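Local coordinates for ErfK/YbiS/YcfS/YnhG family protein (PDB 4LPQ) that probably acts as a peptidoglycan L,D-transpeptidase in cell wall biogenesis, the piece described holding its catalytic domain and a putative peptidoglycan-binding domain, at residues M139-D142 with G143-S147; N190-W193 with D194-M198. All coordinates share one frame; numbering follows the deposited sequence. Where two conformers were deposited one is given.

Interaction 1: residues M139-D142 with G143-S147; sequences MQRD and GMHSS
The amide N of Gly143 donates a weak hydrogen bond to the carbonyl O of Arg141, 3.1 Å away and bent to 141° at the hydrogen, which closes an inverse gamma turn centred on Asp142. The turn lies in the L,D-transpeptidase catalytic domain, where strand 133-140 ends and the chain passes into the short strand 144-145; both strands pair with strand 154-159. Glycine suits the third place of the turn: its phi of 169° is a value glycine takes easily, whereas a CB would probably come close to the carbonyl O of Asp142.

Beyond the turn the His145 ring folds back over the start of it. With its CG anti to the carbonyl carbon (chi1 -73°), the imidazole lies against the Arg141 side chain. Arg141 CB sits over one ring face, off-centre toward the rim, in a CH-pi contact 3.6 Å from the centroid. Arg141 CD passes the other end of the ring, 3.9 Å from His145 CD2. The extended arginine thus crosses the imidazole at about a right angle and offers it methylene carbons, while its guanidinium runs on past, NH1 making a weak hydrogen bond to Tyr159.

Asp142 suits the exposed apex, since its carboxylate turns out to a salt bridge from OD1 to Arg156. On the histidine itself, what may help hold the ring's rotation is a long, weak hydrogen bond of 3.4 Å from His145 ND1 back to the carbonyl O of Gly143.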
loop_
_atom_site.group_PDB
_atom_site.type_symbol
_atom_site.label_atom_id
_atom_site.label_comp_id
_atom_site.label_asym_id
_atom_site.label_seq_id
_atom_site.Cartn_x
_atom_site.Cartn_y
_atom_site.Cartn_z
HETATM N N MSE A 139 13.716 -14.468 -2.537
HETATM C CA MSE A 139 14.609 -13.773 -3.527
HETATM C C MSE A 139 14.244 -12.357 -3.767
HETATM O O MSE A 139 13.094 -12.011 -3.434
HETATM C CB MSE A 139 14.588 -14.629 -4.801
HETATM C CG MSE A 139 15.385 -14.000 -6.018
HETATM SE SE MSE A 139 15.355 -15.023 -7.645
HETATM C CE MSE A 139 13.881 -15.891 -7.012
ATOM N N GLN A 140 15.124 -11.556 -4.280
ATOM C CA GLN A 140 14.826 -10.196 -4.559
ATOM C C GLN A 140 15.669 -9.801 -5.757
ATOM O O GLN A 140 16.699 -10.413 -5.993
ATOM C CB GLN A 140 14.981 -9.344 -3.344
ATOM C CG GLN A 140 16.403 -9.298 -2.851
ATOM C CD GLN A 140 16.474 -8.704 -1.455
ATOM O OE1 GLN A 140 15.505 -8.677 -0.756
ATOM N NE2 GLN A 140 17.561 -8.222 -1.083
ATOM N N ARG A 141 15.192 -8.819 -6.509
ATOM C CA ARG A 141 15.959 -8.314 -7.621
ATOM C C ARG A 141 15.972 -6.822 -7.504
ATOM O O ARG A 141 14.903 -6.158 -7.620
ATOM C CB ARG A 141 15.365 -8.870 -8.956
ATOM C CG ARG A 141 15.492 -10.349 -9.176
ATOM C CD ARG A 141 14.837 -10.913 -10.429
ATOM N NE ARG A 141 15.141 -12.341 -10.582
ATOM C CZ ARG A 141 14.455 -13.200 -11.319
ATOM N NH1 ARG A 141 13.342 -12.786 -11.931
ATOM N NH2 ARG A 141 14.907 -14.478 -11.438
ATOM N N ASP A 142 17.157 -6.209 -7.257
ATOM C CA ASP A 142 17.331 -4.831 -6.855
ATOM C C ASP A 142 17.501 -3.860 -7.996
ATOM O O ASP A 142 18.561 -3.246 -8.161
ATOM C CB ASP A 142 18.537 -4.686 -5.909
ATOM C CG ASP A 142 18.658 -3.340 -5.242
ATOM O OD1 ASP A 142 17.710 -2.534 -5.344
ATOM O OD2 ASP A 142 19.734 -3.153 -4.558
ATOM N N GLY A 143 16.429 -3.632 -8.694
ATOM C CA GLY A 143 16.313 -2.726 -9.870
ATOM C C GLY A 143 14.951 -2.991 -10.539
ATOM O O GLY A 143 13.993 -3.543 -9.944
HETATM N N MSE A 144 14.798 -2.545 -11.770
HETATM C CA MSE A 144 13.616 -2.672 -12.565
HETATM C C MSE A 144 13.668 -4.018 -13.333
HETATM O O MSE A 144 14.601 -4.226 -14.145
HETATM C CB MSE A 144 13.551 -1.422 -13.482
HETATM C CG MSE A 144 12.180 -1.424 -14.117
HETATM SE SE MSE A 144 10.697 -0.938 -12.975
HETATM C CE MSE A 144 10.755 0.971 -12.988
ATOM N N HIS A 145 12.697 -4.910 -13.130
ATOM C CA HIS A 145 12.676 -6.234 -13.767
ATOM C C HIS A 145 11.379 -6.644 -14.388
ATOM O O HIS A 145 10.321 -6.224 -13.931
ATOM C CB HIS A 145 13.036 -7.269 -12.678
ATOM C CG HIS A 145 14.502 -7.208 -12.332
ATOM N ND1 HIS A 145 15.128 -6.432 -11.356
ATOM C CD2 HIS A 145 15.505 -7.915 -12.899
ATOM C CE1 HIS A 145 16.458 -6.622 -11.396
ATOM N NE2 HIS A 145 16.684 -7.559 -12.284
ATOM N N SER A 146 11.412 -7.501 -15.350
ATOM C CA SER A 146 10.232 -8.036 -15.983
ATOM C C SER A 146 9.649 -9.133 -15.080
ATOM O O SER A 146 10.334 -9.604 -14.154
ATOM C CB SER A 146 10.572 -8.621 -17.342
ATOM O OG SER A 146 11.460 -9.685 -17.207
ATOM N N SER A 147 8.402 -9.486 -15.360
ATOM C CA SER A 147 7.667 -10.519 -14.673
ATOM C C SER A 147 7.057 -11.535 -15.585
ATOM O O SER A 147 6.480 -11.104 -16.602
ATOM C CB SER A 147 6.562 -9.878 -13.841
ATOM O OG SER A 147 5.719 -10.832 -13.209
#

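Interaction 2: residues N190-W193 with D194-M198; sequences NWLW and DSWGM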
loop_
_atom_site.group_PDB
_atom_site.type_symbol
_atom_site.label_atom_id
_atom_site.label_comp_id
_atom_site.label_asym_id
_atom_site.label_seq_id
_atom_site.Cartn_x
_atom_site.Cartn_y
_atom_site.Cartn_z
ATOM N N ASN A 190 11.104 1.520 -1.732
ATOM C CA ASN A 190 12.410 1.942 -1.342
ATOM C C ASN A 190 12.535 1.996 0.168
ATOM O O ASN A 190 13.564 1.580 0.732
ATOM C CB ASN A 190 12.781 3.301 -1.978
ATOM C CG ASN A 190 12.915 3.244 -3.487
ATOM O OD1 ASN A 190 13.195 2.211 -4.081
ATOM N ND2 ASN A 190 12.737 4.411 -4.099
ATOM N N TRP A 191 11.488 2.463 0.816
ATOM C CA TRP A 191 11.441 2.506 2.253
ATOM C C TRP A 191 11.552 1.093 2.856
ATOM O O TRP A 191 12.364 0.850 3.786
ATOM C CB TRP A 191 10.247 3.264 2.789
ATOM C CG TRP A 191 10.163 3.327 4.272
ATOM C CD1 TRP A 191 10.818 4.234 5.061
ATOM C CD2 TRP A 191 9.520 2.397 5.163
ATOM N NE1 TRP A 191 10.579 3.930 6.403
ATOM C CE2 TRP A 191 9.797 2.804 6.486
ATOM C CE3 TRP A 191 8.708 1.274 4.972
ATOM C CZ2 TRP A 191 9.329 2.103 7.594
ATOM C CZ3 TRP A 191 8.239 0.575 6.052
ATOM C CH2 TRP A 191 8.519 0.993 7.385
ATOM N N LEU A 192 10.776 0.144 2.348
ATOM C CA LEU A 192 10.827 -1.242 2.777
ATOM C C LEU A 192 12.231 -1.786 2.629
ATOM O O LEU A 192 12.726 -2.433 3.560
ATOM C CB LEU A 192 9.843 -2.064 1.969
ATOM C CG LEU A 192 8.369 -1.840 2.287
ATOM C CD1 LEU A 192 7.481 -2.518 1.242
ATOM C CD2 LEU A 192 8.004 -2.288 3.681
ATOM N N TRP A 193 12.908 -1.570 1.479
ATOM C CA TRP A 193 14.225 -2.075 1.250
ATOM C C TRP A 193 15.267 -1.448 2.142
ATOM O O TRP A 193 16.125 -2.122 2.725
ATOM C CB TRP A 193 14.621 -1.918 -0.202
ATOM C CG TRP A 193 14.229 -2.909 -1.170
ATOM C CD1 TRP A 193 12.957 -3.038 -1.753
ATOM C CD2 TRP A 193 15.083 -3.855 -1.839
ATOM N NE1 TRP A 193 12.993 -4.009 -2.702
ATOM C CE2 TRP A 193 14.267 -4.535 -2.795
ATOM C CE3 TRP A 193 16.409 -4.172 -1.774
ATOM C CZ2 TRP A 193 14.761 -5.468 -3.669
ATOM C CZ3 TRP A 193 16.891 -5.105 -2.615
ATOM C CH2 TRP A 193 16.081 -5.733 -3.586
ATOM N N ASP A 194 15.287 -0.116 2.143
ATOM C CA ASP A 194 16.477 0.662 2.515
ATOM C C ASP A 194 16.423 1.257 3.903
ATOM O O ASP A 194 17.421 1.491 4.495
ATOM C CB ASP A 194 16.749 1.759 1.506
ATOM C CG ASP A 194 17.000 1.297 0.107
ATOM O OD1 ASP A 194 17.472 0.159 -0.079
ATOM O OD2 ASP A 194 16.662 2.123 -0.819
ATOM N N SER A 195 15.228 1.508 4.383
ATOM C CA SER A 195 15.040 2.134 5.689
ATOM C C SER A 195 14.559 1.143 6.724
ATOM O O SER A 195 15.165 0.964 7.783
ATOM C CB SER A 195 14.122 3.379 5.582
ATOM O OG SER A 195 14.000 4.010 6.852
ATOM N N TRP A 196 13.421 0.526 6.454
ATOM C CA TRP A 196 12.892 -0.536 7.306
ATOM C C TRP A 196 13.777 -1.769 7.315
ATOM O O TRP A 196 14.219 -2.212 8.379
ATOM C CB TRP A 196 11.443 -0.887 6.952
ATOM C CG TRP A 196 10.770 -1.676 7.943
ATOM C CD1 TRP A 196 10.621 -1.384 9.241
ATOM C CD2 TRP A 196 9.979 -2.841 7.716
ATOM N NE1 TRP A 196 9.871 -2.326 9.888
ATOM C CE2 TRP A 196 9.433 -3.219 8.964
ATOM C CE3 TRP A 196 9.763 -3.692 6.611
ATOM C CZ2 TRP A 196 8.641 -4.342 9.108
ATOM C CZ3 TRP A 196 8.952 -4.761 6.706
ATOM C CH2 TRP A 196 8.398 -5.099 7.902
ATOM N N GLY A 197 14.033 -2.316 6.148
ATOM C CA GLY A 197 14.728 -3.533 5.917
ATOM C C GLY A 197 13.744 -4.677 5.918
ATOM O O GLY A 197 12.952 -4.870 6.845
HETATM N N MSE A 198 13.820 -5.450 4.852
HETATM C CA MSE A 198 12.907 -6.587 4.619
HETATM C C MSE A 198 13.766 -7.661 3.997
HETATM O O MSE A 198 13.655 -7.998 2.816
HETATM C CB MSE A 198 11.795 -6.052 3.658
HETATM C CG MSE A 198 10.745 -7.029 3.379
HETATM SE SE MSE A 198 9.435 -6.087 2.195
HETATM C CE MSE A 198 8.641 -7.795 1.587
HETATM O O HOH W 1 12.011 5.490 8.467
HETATM O O HOH W 2 15.644 -4.938 2.612
#
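Helix 186-196 widens in its last turn: the Trp191 carbonyl O accepts from both Ser195 N at 3.0 Å and Trp196 N at 2.9 Å, the second being a pi-type i to i+5 bond, and Gly197 N repeats the wider spacing on Leu192 O. Gly197 then leaves helical geometry with positive phi, a conformation that costs a residue without a side chain little.

In this wider turn Trp196 lies against Trp191. Trp196 CB lies over one face of the Trp191 six-membered ring, 3.6 Å from its centroid, a CH-pi contact. The two indoles are nearly parallel, their planes at 11°, but slid apart, so that Trp191 CH2 lies over the face of the Trp196 ring while little of the rings overlaps. With CG anti to the backbone N (chi1 180°), the Trp191 indole swings along the helix toward Ser195 and Trp196. Its NE1 donates to a water lying in the ring plane at 3.0 Å; the water's further link to Ser195 OG holds for one of two serine conformers and is less certain. Replacing Trp191 by alanine would remove the indole face, and Trp196 CB would probably be left beside a gap, with the water losing its NE1 donor.

Leu192 runs beside Trp196, CD2 3.7 Å from CE3 of that ring, and its CB meets SE of Met198 (selenomethionine in the crystal). Apolar chains suit both places: Leu192 on the sheet-facing side of the helix touches Ile109, and Met198, just after the helix, touches Val88 and Val137. A second water joins Trp193 O to Met198 N. The whole is a helix C-terminus that ends in a wider, pi-type turn, packing helix 186-196 on the mixed beta-sheet of the YkuD-type catalytic domain.

Overall arrangement
Interactions 1 and 2 both belong to the catalytic domain, their centres 15 Å apart, and Trp193 joins them. Its indole leaves helix 186-196 and packs on the end of strand 133-140 and the turn that follows it, where Asp142 CB comes within 3.5 Å of Trp193 CH2 and Gln140 NE2 within 3.5 Å of Trp193 CZ3. Arg156 of strand 154-159 ties the two as well, forming salt bridges with Asp142 of interaction 1 and Asp194 of interaction 2. Both lie near the predicted active site: the side chains of His145 and Trp193 lie about 8 Å and 7 Å from that of His167, while that of Arg141 is about 10 Å from that of the predicted nucleophile Cys181 and that of Met198 about 12 Å.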